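Local coordinates for protein Abbfa_003403 (Acinetobacter baumannii, PDB 4ZXH) that probably builds a peptide as a four-domain nonribosomal peptide synthetase, joining substrates by condensation, adenylation, carrier and thioesterase domains with a phosphopantetheine arm, at residues Val277-Val282 and Val298-Ile303; Phe876-Gly881 and Pro933-Pro938. All coordinates share one frame; numbering follows the deposited sequence.

Interaction 1 (Val277-Val282 and Val298-Ile303); sequences VIATPV and VNTIAI. With PNS (4'-phosphopantetheine), chain B.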
loop_
_atom_site.group_PDB
_atom_site.type_symbol
_atom_site.label_atom_id
_atom_site.label_comp_id
_atom_site.label_asym_id
_atom_site.label_seq_id
_atom_site.Cartn_x
_atom_site.Cartn_y
_atom_site.Cartn_z
ATOM N N VAL A 277 17.442 -4.971 -6.254
ATOM C CA VAL A 277 17.720 -6.152 -5.437
ATOM C C VAL A 277 17.101 -7.412 -6.029
ATOM O O VAL A 277 15.940 -7.409 -6.423
ATOM C CB VAL A 277 17.209 -5.980 -4.005
ATOM C CG1 VAL A 277 17.522 -7.211 -3.185
ATOM C CG2 VAL A 277 17.837 -4.767 -3.371
ATOM N N ILE A 278 17.887 -8.488 -6.093
ATOM C CA ILE A 278 17.393 -9.789 -6.534
ATOM C C ILE A 278 17.736 -10.879 -5.517
ATOM O O ILE A 278 18.903 -11.044 -5.153
ATOM C CB ILE A 278 17.978 -10.187 -7.896
ATOM C CG1 ILE A 278 17.526 -9.221 -8.983
ATOM C CG2 ILE A 278 17.547 -11.591 -8.275
ATOM C CD1 ILE A 278 17.896 -9.672 -10.367
ATOM N N ALA A 279 16.729 -11.632 -5.074
ATOM C CA ALA A 279 16.951 -12.724 -4.122
ATOM C C ALA A 279 17.395 -13.981 -4.858
ATOM O O ALA A 279 16.856 -14.276 -5.918
ATOM C CB ALA A 279 15.686 -13.010 -3.306
ATOM N N THR A 280 18.369 -14.703 -4.295
ATOM C CA THR A 280 18.845 -15.981 -4.848
ATOM C C THR A 280 19.075 -17.069 -3.802
ATOM O O THR A 280 20.099 -17.079 -3.138
ATOM C CB THR A 280 20.183 -15.851 -5.587
ATOM O OG1 THR A 280 20.145 -14.746 -6.493
ATOM C CG2 THR A 280 20.445 -17.130 -6.369
ATOM N N PRO A 281 18.126 -17.986 -3.658
ATOM C CA PRO A 281 18.280 -19.218 -2.884
ATOM C C PRO A 281 19.605 -19.937 -3.095
ATOM O O PRO A 281 20.044 -20.076 -4.240
ATOM C CB PRO A 281 17.143 -20.082 -3.410
ATOM C CG PRO A 281 16.058 -19.085 -3.655
ATOM C CD PRO A 281 16.741 -17.805 -4.120
ATOM N N VAL A 282 20.227 -20.379 -2.003
ATOM C CA VAL A 282 21.375 -21.263 -2.089
ATOM C C VAL A 282 21.032 -22.605 -1.444
ATOM O O VAL A 282 20.228 -22.666 -0.508
ATOM C CB VAL A 282 22.616 -20.658 -1.421
ATOM C CG1 VAL A 282 22.939 -19.335 -2.063
ATOM C CG2 VAL A 282 22.404 -20.500 0.078
ATOM N N VAL A 298 17.651 -24.755 2.374
ATOM C CA VAL A 298 17.750 -23.665 1.420
ATOM C C VAL A 298 17.658 -22.300 2.100
ATOM O O VAL A 298 16.730 -22.055 2.851
ATOM C CB VAL A 298 16.633 -23.791 0.377
ATOM C CG1 VAL A 298 16.351 -22.475 -0.298
ATOM C CG2 VAL A 298 16.993 -24.852 -0.627
ATOM N N ASN A 299 18.618 -21.417 1.834
ATOM C CA ASN A 299 18.602 -20.064 2.390
ATOM C C ASN A 299 18.575 -18.966 1.315
ATOM O O ASN A 299 19.341 -18.987 0.357
ATOM C CB ASN A 299 19.812 -19.849 3.307
ATOM C CG ASN A 299 19.708 -18.564 4.130
ATOM O OD1 ASN A 299 18.622 -18.182 4.608
ATOM N ND2 ASN A 299 20.843 -17.891 4.305
ATOM N N THR A 300 17.685 -18.000 1.480
ATOM C CA THR A 300 17.619 -16.893 0.552
ATOM C C THR A 300 18.779 -15.931 0.834
ATOM O O THR A 300 19.100 -15.671 1.991
ATOM C CB THR A 300 16.258 -16.149 0.669
ATOM O OG1 THR A 300 15.184 -17.056 0.404
ATOM C CG2 THR A 300 16.175 -14.985 -0.309
ATOM N N ILE A 301 19.427 -15.424 -0.214
ATOM C CA ILE A 301 20.266 -14.241 -0.050
ATOM C C ILE A 301 19.818 -13.130 -0.992
ATOM O O ILE A 301 19.388 -13.402 -2.114
ATOM C CB ILE A 301 21.769 -14.520 -0.290
ATOM C CG1 ILE A 301 22.008 -15.069 -1.690
ATOM C CG2 ILE A 301 22.334 -15.427 0.780
ATOM C CD1 ILE A 301 23.480 -15.407 -1.956
ATOM N N ALA A 302 19.919 -11.883 -0.525
ATOM C CA ALA A 302 19.575 -10.717 -1.337
ATOM C C ALA A 302 20.817 -10.005 -1.907
ATOM O O ALA A 302 21.658 -9.490 -1.161
ATOM C CB ALA A 302 18.737 -9.739 -0.522
ATOM N N ILE A 303 20.924 -9.977 -3.234
ATOM C CA ILE A 303 22.022 -9.280 -3.888
ATOM C C ILE A 303 21.569 -7.911 -4.371
ATOM O O ILE A 303 20.768 -7.802 -5.306
ATOM C CB ILE A 303 22.570 -10.061 -5.084
ATOM C CG1 ILE A 303 22.871 -11.512 -4.707
ATOM C CG2 ILE A 303 23.789 -9.377 -5.620
ATOM C CD1 ILE A 303 23.790 -11.633 -3.546
HETATM O O23 PNS B . 9.073 -9.630 8.891
HETATM P P24 PNS B . 9.777 -10.650 9.747
HETATM O O25 PNS B . 10.808 -10.169 10.732
HETATM O O27 PNS B . 10.510 -11.638 8.705
HETATM C C28 PNS B . 9.768 -12.285 7.676
HETATM C C29 PNS B . 10.700 -13.195 6.897
HETATM C C30 PNS B . 11.292 -14.160 7.926
HETATM C C31 PNS B . 11.799 -12.355 6.244
HETATM C C32 PNS B . 9.909 -13.916 5.796
HETATM O O33 PNS B . 9.086 -12.931 5.148
HETATM C C34 PNS B . 10.843 -14.608 4.822
HETATM O O35 PNS B . 11.608 -15.505 5.173
HETATM N N36 PNS B . 10.817 -14.233 3.551
HETATM C C37 PNS B . 11.676 -14.834 2.544
HETATM C C38 PNS B . 10.773 -15.451 1.476
HETATM C C39 PNS B . 11.431 -16.669 0.905
HETATM O O40 PNS B . 12.084 -17.419 1.616
HETATM N N41 PNS B . 11.234 -16.828 -0.396
HETATM C C42 PNS B . 11.717 -17.888 -1.247
HETATM C C43 PNS B . 11.449 -17.321 -2.626
HETATM S S44 PNS B . 12.983 -16.592 -3.218
#
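Ile278 and Ile303 start the antiparallel pairing by exchanging two backbone hydrogen bonds, with Ile303 N to Ile278 O at 3.0 Å. Further along, Thr280 N reaches Ile301 O at 2.7 Å, while the return bond from Ile301 N is weak. Val282 and Asn299 close the run, also bonded both ways, Val282 N to Asn299 O being 2.9 Å. This two-stranded pair belongs to the condensation domain.

Val282, Ile303 and Ile301 each lose more surface to the opposite segment than any other residue here. Ile301 CG1 sits between the backbone N and the carbonyl carbon (chi1 59°), leaning over Thr280 O, and its CD1 meets Val282 CG1 at 4.0 Å, the two side chains crossing at about a right angle. In the buried middle, Thr300 CG2, anti to the backbone N, meets Ala279 CB at 3.6 Å, while Thr300 OG1, anti to the carbonyl carbon, faces the phosphopantetheine and makes a weak bond to its O40 at 3.3 Å. Pro281 CG comes within 4.0 Å of the thiol sulfur S44, so Pro281 and Thr300 line the inner end of the pantetheine pocket. Burial lessens toward Val282, Pro281 and Val298, all partly exposed; there Val298 CG1 meets Pro281 CB at 4.0 Å.

Asn299 turns its amide out of the pair, to the backbone of Gln331, Ile333 and Phe335. Helix 313-329 covers Val282, Ile301 and Ile303, helix 255-271 packs on Ile278 and Thr280, and Ala279 bonds through its backbone to Ile356 and Met358 of strand 356-360.

Interaction 2 (Phe876-Gly881 and Pro933-Pro938); sequences FRIELG and PAYMVP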
loop_
_atom_site.group_PDB
_atom_site.type_symbol
_atom_site.label_atom_id
_atom_site.label_comp_id
_atom_site.label_asym_id
_atom_site.label_seq_id
_atom_site.Cartn_x
_atom_site.Cartn_y
_atom_site.Cartn_z
ATOM N N PHE A 876 12.244 4.861 -4.660
ATOM C CA PHE A 876 11.229 4.180 -5.468
ATOM C C PHE A 876 10.157 5.174 -5.879
ATOM O O PHE A 876 10.133 6.289 -5.383
ATOM C CB PHE A 876 10.589 3.014 -4.708
ATOM C CG PHE A 876 10.018 3.400 -3.374
ATOM C CD1 PHE A 876 8.697 3.795 -3.255
ATOM C CD2 PHE A 876 10.809 3.360 -2.227
ATOM C CE1 PHE A 876 8.187 4.145 -2.024
ATOM C CE2 PHE A 876 10.301 3.706 -0.991
ATOM C CZ PHE A 876 8.998 4.101 -0.888
ATOM N N ARG A 877 9.269 4.781 -6.781
ATOM C CA ARG A 877 8.280 5.728 -7.270
ATOM C C ARG A 877 6.867 5.328 -6.839
ATOM O O ARG A 877 6.604 4.167 -6.557
ATOM C CB ARG A 877 8.380 5.865 -8.789
ATOM C CG ARG A 877 8.113 4.591 -9.566
ATOM C CD ARG A 877 8.206 4.854 -11.067
ATOM N NE ARG A 877 7.195 5.824 -11.495
ATOM C CZ ARG A 877 5.940 5.519 -11.816
ATOM N NH1 ARG A 877 5.526 4.254 -11.770
ATOM N NH2 ARG A 877 5.101 6.484 -12.184
ATOM N N ILE A 878 5.975 6.315 -6.767
ATOM C CA ILE A 878 4.616 6.132 -6.264
ATOM C C ILE A 878 3.609 6.497 -7.350
ATOM O O ILE A 878 3.835 7.433 -8.114
ATOM C CB ILE A 878 4.333 7.020 -5.010
ATOM C CG1 ILE A 878 5.361 6.785 -3.904
ATOM C CG2 ILE A 878 2.944 6.757 -4.449
ATOM C CD1 ILE A 878 5.099 5.558 -3.103
ATOM N N GLU A 879 2.507 5.760 -7.421
ATOM C CA GLU A 879 1.372 6.157 -8.242
ATOM C C GLU A 879 0.371 6.956 -7.405
ATOM O O GLU A 879 -0.566 6.377 -6.839
ATOM C CB GLU A 879 0.688 4.928 -8.843
ATOM C CG GLU A 879 1.294 4.475 -10.140
ATOM C CD GLU A 879 1.226 5.543 -11.215
ATOM O OE1 GLU A 879 0.136 6.125 -11.417
ATOM O OE2 GLU A 879 2.267 5.802 -11.855
ATOM N N LEU A 880 0.555 8.276 -7.337
ATOM C CA LEU A 880 -0.225 9.123 -6.423
ATOM C C LEU A 880 -1.736 8.909 -6.550
ATOM O O LEU A 880 -2.453 8.864 -5.552
ATOM C CB LEU A 880 0.116 10.599 -6.650
ATOM C CG LEU A 880 1.565 10.949 -6.299
ATOM C CD1 LEU A 880 1.937 12.349 -6.754
ATOM C CD2 LEU A 880 1.805 10.772 -4.800
ATOM N N GLY A 881 -2.210 8.738 -7.775
ATOM C CA GLY A 881 -3.632 8.565 -8.016
ATOM C C GLY A 881 -4.257 7.338 -7.374
ATOM O O GLY A 881 -5.459 7.329 -7.105
ATOM N N PRO A 933 -0.736 -0.335 0.537
ATOM C CA PRO A 933 0.583 -0.800 0.980
ATOM C C PRO A 933 1.151 0.239 1.911
ATOM O O PRO A 933 0.837 1.419 1.742
ATOM C CB PRO A 933 1.400 -0.893 -0.310
ATOM C CG PRO A 933 0.393 -1.026 -1.374
ATOM C CD PRO A 933 -0.847 -0.291 -0.927
ATOM N N ALA A 934 1.969 -0.180 2.865
ATOM C CA ALA A 934 2.486 0.721 3.877
ATOM C C ALA A 934 3.239 1.897 3.269
ATOM O O ALA A 934 3.152 3.017 3.770
ATOM C CB ALA A 934 3.369 -0.025 4.831
ATOM N N TYR A 935 3.971 1.659 2.188
ATOM C CA TYR A 935 4.770 2.735 1.619
ATOM C C TYR A 935 3.909 3.776 0.915
ATOM O O TYR A 935 4.394 4.848 0.586
ATOM C CB TYR A 935 5.841 2.187 0.660
ATOM C CG TYR A 935 5.347 1.495 -0.592
ATOM C CD1 TYR A 935 5.153 0.111 -0.622
ATOM C CD2 TYR A 935 5.116 2.215 -1.764
ATOM C CE1 TYR A 935 4.719 -0.534 -1.779
ATOM C CE2 TYR A 935 4.681 1.577 -2.923
ATOM C CZ TYR A 935 4.485 0.203 -2.924
ATOM O OH TYR A 935 4.047 -0.420 -4.073
ATOM N N MET A 936 2.628 3.483 0.711
ATOM C CA MET A 936 1.740 4.453 0.077
ATOM C C MET A 936 0.822 5.202 1.070
ATOM O O MET A 936 -0.092 5.926 0.662
ATOM C CB MET A 936 0.919 3.748 -1.004
ATOM C CG MET A 936 1.804 3.293 -2.153
ATOM S SD MET A 936 1.031 2.288 -3.426
ATOM C CE MET A 936 -0.003 3.512 -4.228
ATOM N N VAL A 937 1.072 5.037 2.366
ATOM C CA VAL A 937 0.272 5.715 3.381
ATOM C C VAL A 937 0.868 7.062 3.753
ATOM O O VAL A 937 1.989 7.112 4.262
ATOM C CB VAL A 937 0.153 4.891 4.658
ATOM C CG1 VAL A 937 -0.590 5.706 5.730
ATOM C CG2 VAL A 937 -0.536 3.578 4.371
ATOM N N PRO A 938 0.120 8.156 3.504
ATOM C CA PRO A 938 0.610 9.528 3.703
ATOM C C PRO A 938 1.074 9.796 5.120
ATOM O O PRO A 938 0.528 9.233 6.068
ATOM C CB PRO A 938 -0.608 10.388 3.358
ATOM C CG PRO A 938 -1.346 9.577 2.372
ATOM C CD PRO A 938 -1.201 8.150 2.860
#
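Ile878 and Met936 have the nearest CA atoms, 7.2 Å apart, where the extended run leading into helix 880-888 faces a short 3-10 turn with no hydrogen bond between them. The contact therefore rests on side chains. Tyr935 is central: its CD2 lies 3.6 Å from Phe876 CE1, and the two rings meet obliquely with their planes at 80°. Phe876 CG stands between its backbone N and carbonyl carbon (chi1 54°), which swings the ring across toward the turn. Ile878 CD1 slips in at the edge of the tyrosine ring, close to its plane and 3.6 Å from Tyr935 CD2, and the same methyl touches Met936 CG at 4.1 Å. Bent at its last torsion, Met936 brings CE to within 3.9 Å of Glu879 O. Glu879 itself leads away to a salt bridge with the poorly ordered Arg877 and a bond to His864. The tyrosine hydroxyl pairs with Arg221, and Tyr935 N with Asp347, both in the condensation region. In sequence, these segments fall within the A8 and A9 core motifs of adenylation domains, here packed together in the C-terminal adenylation subdomain.

From the N terminus, interaction 1 comes first, closing a loop of 15 residues without helix or strand inside the condensation domain. Some 570 residues later interaction 2 opens, and it closes a much longer excursion of 51 residues that includes helices and strands of the C-terminal adenylation subdomain. The two are in series, neither nested nor crossed, with centres about 26 Å apart and nearest atoms about 11 Å. They are related through the condensation domain: Arg346 and Asn351 bond the same phosphopantetheine that interaction 1 borders, while Asp347 and Ser349, between them in sequence, meet 933-938. That short span thus connects the carrier arm's pocket with the docked subdomain.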